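Keto/oxoacid ferredoxin oxidoreductase, gamma subunit (Geobacter sulfurreducens, PDB 3ON3) is the gamma subunit of a keto/oxoacid ferredoxin oxidoreductase, probably helping to couple oxidation of 2-oxoacids to reduction of ferredoxin. Local coordinates at residues 28-33 with 145-151; 137-142 with 174-179. All coordinates share one frame; numbering follows the deposited sequence.

Overall arrangement
Contact 1 joins helix 18-32 to the loop before helix 148-157 and to the start of that helix; contact 2 joins helices 131-143 and 164-181. They share no element, and their centres lie about 14 Å apart. Contact 1 is the more peripheral, about 14 Å from the centre of the chain against about 9 Å for contact 2, though each mixes buried and partly exposed residues. Chemistry follows place: contact 1 adds a carboxylate bound to a helix start to its alanine packing, whereas contact 2 is apolar, with two glycines at the crossing. The contacts touch directly where Ala151 CB lies 3.5 Å from Val140 CG2.

Contact 1: residues 28-33 with 145-151; sequences AASIYD and VVSKEAA
Asp33 supplies the polar half of this contact, its carboxylate spanning two donors of Ser147. OD2 of Asp33 takes the backbone N-H of Ser147 on its syn side at 2.7 Å, nearly straight (162°) although 30° out of the carboxylate plane. OD1 of Asp33 receives the hydroxyl OG of Ser147 at 3.0 Å, from above that plane. With OG between its own backbone N and carbonyl carbon (chi1 61°), the same oxygen also accepts from Ala150 N at 3.0 Å. Two bonds therefore hold the carboxylate and fix the serine that caps the helix.

The rest is packing, largely of alanine methyls. Ala150 CB sits against the backbone carbonyl of Ala28, 3.3 Å from Ala28 O, and 3.8 Å from Tyr32 CB, while Ala28 CB rests 3.6 Å from Ala151 CA. Val146 reaches Ala29 through CG1, which lies 3.7 Å from Ala29 CB. Beyond these, Tyr32 OH is hydrogen-bonded with Ser157 OG, and Arg48 of the second subunit packs on Tyr32.

Ser147 is thus a classical N-cap of helix 148-157, here held by an aspartate near the C-terminal end of helix 18-32, in close alanine-lined helix packing.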
loop_
_atom_site.group_PDB
_atom_site.type_symbol
_atom_site.label_atom_id
_atom_site.label_comp_id
_atom_site.label_asym_id
_atom_site.label_seq_id
_atom_site.Cartn_x
_atom_site.Cartn_y
_atom_site.Cartn_z
ATOM N N ALA B 28 10.860 -2.142 5.232
ATOM C CA ALA B 28 12.205 -2.679 5.418
ATOM C C ALA B 28 13.129 -1.528 5.744
ATOM O O ALA B 28 13.900 -1.596 6.686
ATOM C CB ALA B 28 12.682 -3.404 4.178
ATOM N N ALA B 29 13.016 -0.448 4.975
ATOM C CA ALA B 29 13.870 0.714 5.162
ATOM C C ALA B 29 13.667 1.424 6.499
ATOM O O ALA B 29 14.628 1.825 7.141
ATOM C CB ALA B 29 13.672 1.700 4.019
ATOM N N SER B 30 12.418 1.608 6.906
ATOM C CA SER B 30 12.127 2.502 8.026
ATOM C C SER B 30 11.987 1.752 9.345
ATOM O O SER B 30 12.777 1.950 10.255
ATOM C CB SER B 30 10.864 3.317 7.746
ATOM O OG SER B 30 9.830 2.457 7.308
ATOM N N ILE B 31 10.978 0.894 9.438
ATOM C CA ILE B 31 10.792 0.062 10.618
ATOM C C ILE B 31 12.052 -0.714 10.972
ATOM O O ILE B 31 12.470 -0.704 12.130
ATOM C CB ILE B 31 9.663 -0.957 10.415
ATOM C CG1 ILE B 31 8.363 -0.244 10.044
ATOM C CG2 ILE B 31 9.478 -1.784 11.678
ATOM C CD1 ILE B 31 7.236 -1.187 9.716
ATOM N N TYR B 32 12.662 -1.380 9.983
ATOM C CA TYR B 32 13.808 -2.257 10.262
ATOM C C TYR B 32 15.169 -1.645 10.010
ATOM O O TYR B 32 16.065 -1.818 10.812
ATOM C CB TYR B 32 13.659 -3.622 9.585
ATOM C CG TYR B 32 12.357 -4.254 9.984
ATOM C CD1 TYR B 32 12.181 -4.793 11.263
ATOM C CD2 TYR B 32 11.286 -4.265 9.115
ATOM C CE1 TYR B 32 10.971 -5.348 11.646
ATOM C CE2 TYR B 32 10.070 -4.804 9.484
ATOM C CZ TYR B 32 9.913 -5.347 10.744
ATOM O OH TYR B 32 8.689 -5.881 11.083
ATOM N N ASP B 33 15.336 -0.895 8.933
ATOM C CA ASP B 33 16.669 -0.358 8.653
ATOM C C ASP B 33 16.934 1.024 9.240
ATOM O O ASP B 33 18.054 1.514 9.162
ATOM C CB ASP B 33 16.995 -0.404 7.159
ATOM C CG ASP B 33 18.121 -1.386 6.847
ATOM O OD1 ASP B 33 18.579 -2.070 7.787
ATOM O OD2 ASP B 33 18.549 -1.477 5.678
ATOM N N VAL B 145 19.738 -1.169 -1.205
ATOM C CA VAL B 145 19.174 0.001 -0.532
ATOM C C VAL B 145 18.826 -0.302 0.936
ATOM O O VAL B 145 18.940 0.571 1.804
ATOM C CB VAL B 145 17.963 0.628 -1.314
ATOM C CG1 VAL B 145 16.729 -0.263 -1.252
ATOM C CG2 VAL B 145 17.642 1.998 -0.773
ATOM N N VAL B 146 18.419 -1.544 1.204
ATOM C CA VAL B 146 18.142 -2.003 2.569
ATOM C C VAL B 146 18.922 -3.284 2.831
ATOM O O VAL B 146 19.262 -4.000 1.882
ATOM C CB VAL B 146 16.637 -2.282 2.790
ATOM C CG1 VAL B 146 15.830 -0.987 2.666
ATOM C CG2 VAL B 146 16.103 -3.336 1.799
ATOM N N SER B 147 19.200 -3.583 4.104
ATOM C CA SER B 147 19.875 -4.834 4.441
ATOM C C SER B 147 18.970 -5.994 4.069
ATOM O O SER B 147 17.747 -5.850 4.036
ATOM C CB SER B 147 20.236 -4.900 5.934
ATOM O OG SER B 147 19.067 -4.831 6.749
ATOM N N LYS B 148 19.576 -7.138 3.783
ATOM C CA LYS B 148 18.820 -8.347 3.503
ATOM C C LYS B 148 17.947 -8.687 4.714
ATOM O O LYS B 148 16.803 -9.115 4.556
ATOM C CB LYS B 148 19.764 -9.512 3.162
ATOM C CG LYS B 148 19.048 -10.837 2.845
ATOM C CD LYS B 148 20.023 -12.040 2.811
ATOM C CE LYS B 148 19.362 -13.298 2.234
ATOM N NZ LYS B 148 20.148 -14.566 2.517
ATOM N N GLU B 149 18.484 -8.472 5.917
ATOM C CA GLU B 149 17.722 -8.730 7.135
ATOM C C GLU B 149 16.461 -7.859 7.239
ATOM O O GLU B 149 15.384 -8.371 7.562
ATOM C CB GLU B 149 18.592 -8.609 8.410
ATOM C CG GLU B 149 17.784 -8.730 9.715
ATOM C CD GLU B 149 18.598 -8.564 11.014
ATOM O OE1 GLU B 149 19.805 -8.252 10.974
ATOM O OE2 GLU B 149 18.005 -8.750 12.099
ATOM N N ALA B 150 16.604 -6.560 6.967
ATOM C CA ALA B 150 15.483 -5.613 6.999
ATOM C C ALA B 150 14.369 -6.065 6.070
ATOM O O ALA B 150 13.193 -6.102 6.440
ATOM C CB ALA B 150 15.948 -4.208 6.598
ATOM N N ALA B 151 14.753 -6.404 4.849
ATOM C CA ALA B 151 13.794 -6.803 3.832
ATOM C C ALA B 151 13.130 -8.121 4.186
ATOM O O ALA B 151 11.917 -8.295 3.985
ATOM C CB ALA B 151 14.471 -6.884 2.436
#

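Contact 2: residues 137-142 with 174-179; sequences GAMVAL and GFEKAL
The helices come closest where Gly137 and Gly174 meet, with Gly137 C and Gly174 C 3.8 Å apart. The local axes approach to 7.0 Å and cross at -50°, a separation that leaves little room for side chains at this end. A CB modelled on Gly137 would lie only 3.0 Å from Phe175 N, evidence that the missing side chain makes the hollow. Backbone fills it instead: Phe175 CA makes a bent C-H...O contact (137° at the hydrogen) with Gly137 O, and Ala138 CA a second, more bent still, 3.4 Å from Gly174 O.

Farther along, small bumps interlock. Ala178 CB enters the hollow beside Ala138, 3.6 Å from Ala138 CB, with Leu142 CG approaching at its flank. From the other helix, Ala141 CB projects among Phe175 O, the Phe175 ring and Leu179, whose CD2 is 3.8 Å from that methyl.

CG of Phe175 stands opposite its own backbone N (chi1 -172°), which lays the ring alongside helix 137-142. Ala141 CB makes an off-centre CH-pi contact, 4.2 Å from the ring centroid, while Val140 CG1 comes to the ring edge at 4.5 Å from CE1. Lys148, leading helix 148-157, makes a cation-pi contact with this ring. An alanine here would probably strip Ala141 CB of its CH-pi partner and Lys148 of its cation-pi ring.

Toward the sheet, helix 131-143 lies over strands 71-76, 93-98 and 111-115, while helix 164-181 touches edge strand 111-115 through Ala178 and Lys177 on Phe115.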
loop_
_atom_site.group_PDB
_atom_site.type_symbol
_atom_site.label_atom_id
_atom_site.label_comp_id
_atom_site.label_asym_id
_atom_site.label_seq_id
_atom_site.Cartn_x
_atom_site.Cartn_y
_atom_site.Cartn_z
ATOM N N GLY B 137 13.093 -9.762 -3.503
ATOM C CA GLY B 137 14.390 -10.341 -3.153
ATOM C C GLY B 137 15.428 -9.921 -4.182
ATOM O O GLY B 137 16.562 -9.534 -3.855
ATOM N N ALA B 138 15.026 -9.965 -5.444
ATOM C CA ALA B 138 15.928 -9.554 -6.520
ATOM C C ALA B 138 16.301 -8.078 -6.398
ATOM O O ALA B 138 17.471 -7.728 -6.546
ATOM C CB ALA B 138 15.325 -9.852 -7.869
HETATM N N MSE B 139 15.312 -7.228 -6.113
HETATM C CA MSE B 139 15.513 -5.782 -6.033
HETATM C C MSE B 139 16.417 -5.395 -4.875
HETATM O O MSE B 139 17.152 -4.413 -4.959
HETATM C CB MSE B 139 14.172 -5.049 -5.854
HETATM C CG MSE B 139 13.634 -4.417 -7.098
HETATM SE SE MSE B 139 14.865 -3.199 -8.032
HETATM C CE MSE B 139 14.285 -3.812 -9.757
ATOM N N VAL B 140 16.316 -6.142 -3.780
ATOM C CA VAL B 140 17.160 -5.920 -2.601
ATOM C C VAL B 140 18.601 -6.286 -2.941
ATOM O O VAL B 140 19.519 -5.514 -2.670
ATOM C CB VAL B 140 16.640 -6.726 -1.364
ATOM C CG1 VAL B 140 17.625 -6.671 -0.176
ATOM C CG2 VAL B 140 15.225 -6.226 -0.940
ATOM N N ALA B 141 18.790 -7.469 -3.530
ATOM C CA ALA B 141 20.110 -7.888 -4.009
ATOM C C ALA B 141 20.770 -6.823 -4.895
ATOM O O ALA B 141 21.901 -6.413 -4.626
ATOM C CB ALA B 141 20.033 -9.218 -4.752
ATOM N N LEU B 142 20.047 -6.346 -5.911
ATOM C CA LEU B 142 20.615 -5.414 -6.898
ATOM C C LEU B 142 20.859 -3.976 -6.420
ATOM O O LEU B 142 21.812 -3.348 -6.838
ATOM C CB LEU B 142 19.773 -5.385 -8.186
ATOM C CG LEU B 142 19.618 -6.688 -8.969
ATOM C CD1 LEU B 142 18.575 -6.529 -10.056
ATOM C CD2 LEU B 142 20.970 -7.174 -9.568
ATOM N N GLY B 174 14.719 -15.095 -5.297
ATOM C CA GLY B 174 14.797 -13.851 -6.039
ATOM C C GLY B 174 16.189 -13.251 -5.833
ATOM O O GLY B 174 16.888 -12.836 -6.778
ATOM N N PHE B 175 16.576 -13.208 -4.566
ATOM C CA PHE B 175 17.857 -12.689 -4.118
ATOM C C PHE B 175 19.010 -13.394 -4.815
ATOM O O PHE B 175 19.881 -12.748 -5.390
ATOM C CB PHE B 175 17.967 -12.889 -2.604
ATOM C CG PHE B 175 19.156 -12.231 -1.975
ATOM C CD1 PHE B 175 19.089 -10.905 -1.561
ATOM C CD2 PHE B 175 20.316 -12.956 -1.732
ATOM C CE1 PHE B 175 20.165 -10.303 -0.943
ATOM C CE2 PHE B 175 21.405 -12.361 -1.101
ATOM C CZ PHE B 175 21.331 -11.035 -0.705
ATOM N N GLU B 176 19.002 -14.721 -4.777
ATOM C CA GLU B 176 20.094 -15.505 -5.346
ATOM C C GLU B 176 20.202 -15.306 -6.862
ATOM O O GLU B 176 21.286 -15.028 -7.377
ATOM C CB GLU B 176 19.896 -16.991 -5.077
ATOM C CG GLU B 176 19.882 -17.403 -3.632
ATOM C CD GLU B 176 19.512 -18.852 -3.470
ATOM O OE1 GLU B 176 18.934 -19.429 -4.416
ATOM O OE2 GLU B 176 19.787 -19.412 -2.396
ATOM N N LYS B 177 19.082 -15.477 -7.561
ATOM C CA LYS B 177 19.064 -15.449 -9.027
ATOM C C LYS B 177 19.427 -14.085 -9.611
ATOM O O LYS B 177 20.120 -14.015 -10.618
ATOM C CB LYS B 177 17.718 -15.906 -9.585
ATOM C CG LYS B 177 17.389 -17.366 -9.346
ATOM C CD LYS B 177 16.218 -17.772 -10.223
ATOM C CE LYS B 177 15.792 -19.199 -9.992
ATOM N NZ LYS B 177 14.962 -19.682 -11.136
ATOM N N ALA B 178 18.970 -13.007 -8.986
ATOM C CA ALA B 178 19.390 -11.679 -9.425
ATOM C C ALA B 178 20.915 -11.517 -9.381
ATOM O O ALA B 178 21.512 -10.953 -10.297
ATOM C CB ALA B 178 18.737 -10.608 -8.594
ATOM N N LEU B 179 21.537 -11.997 -8.306
ATOM C CA LEU B 179 22.973 -11.868 -8.158
ATOM C C LEU B 179 23.663 -12.635 -9.281
ATOM O O LEU B 179 24.589 -12.133 -9.874
ATOM C CB LEU B 179 23.446 -12.345 -6.772
ATOM C CG LEU B 179 23.036 -11.389 -5.641
ATOM C CD1 LEU B 179 23.409 -11.943 -4.258
ATOM C CD2 LEU B 179 23.594 -9.967 -5.836
#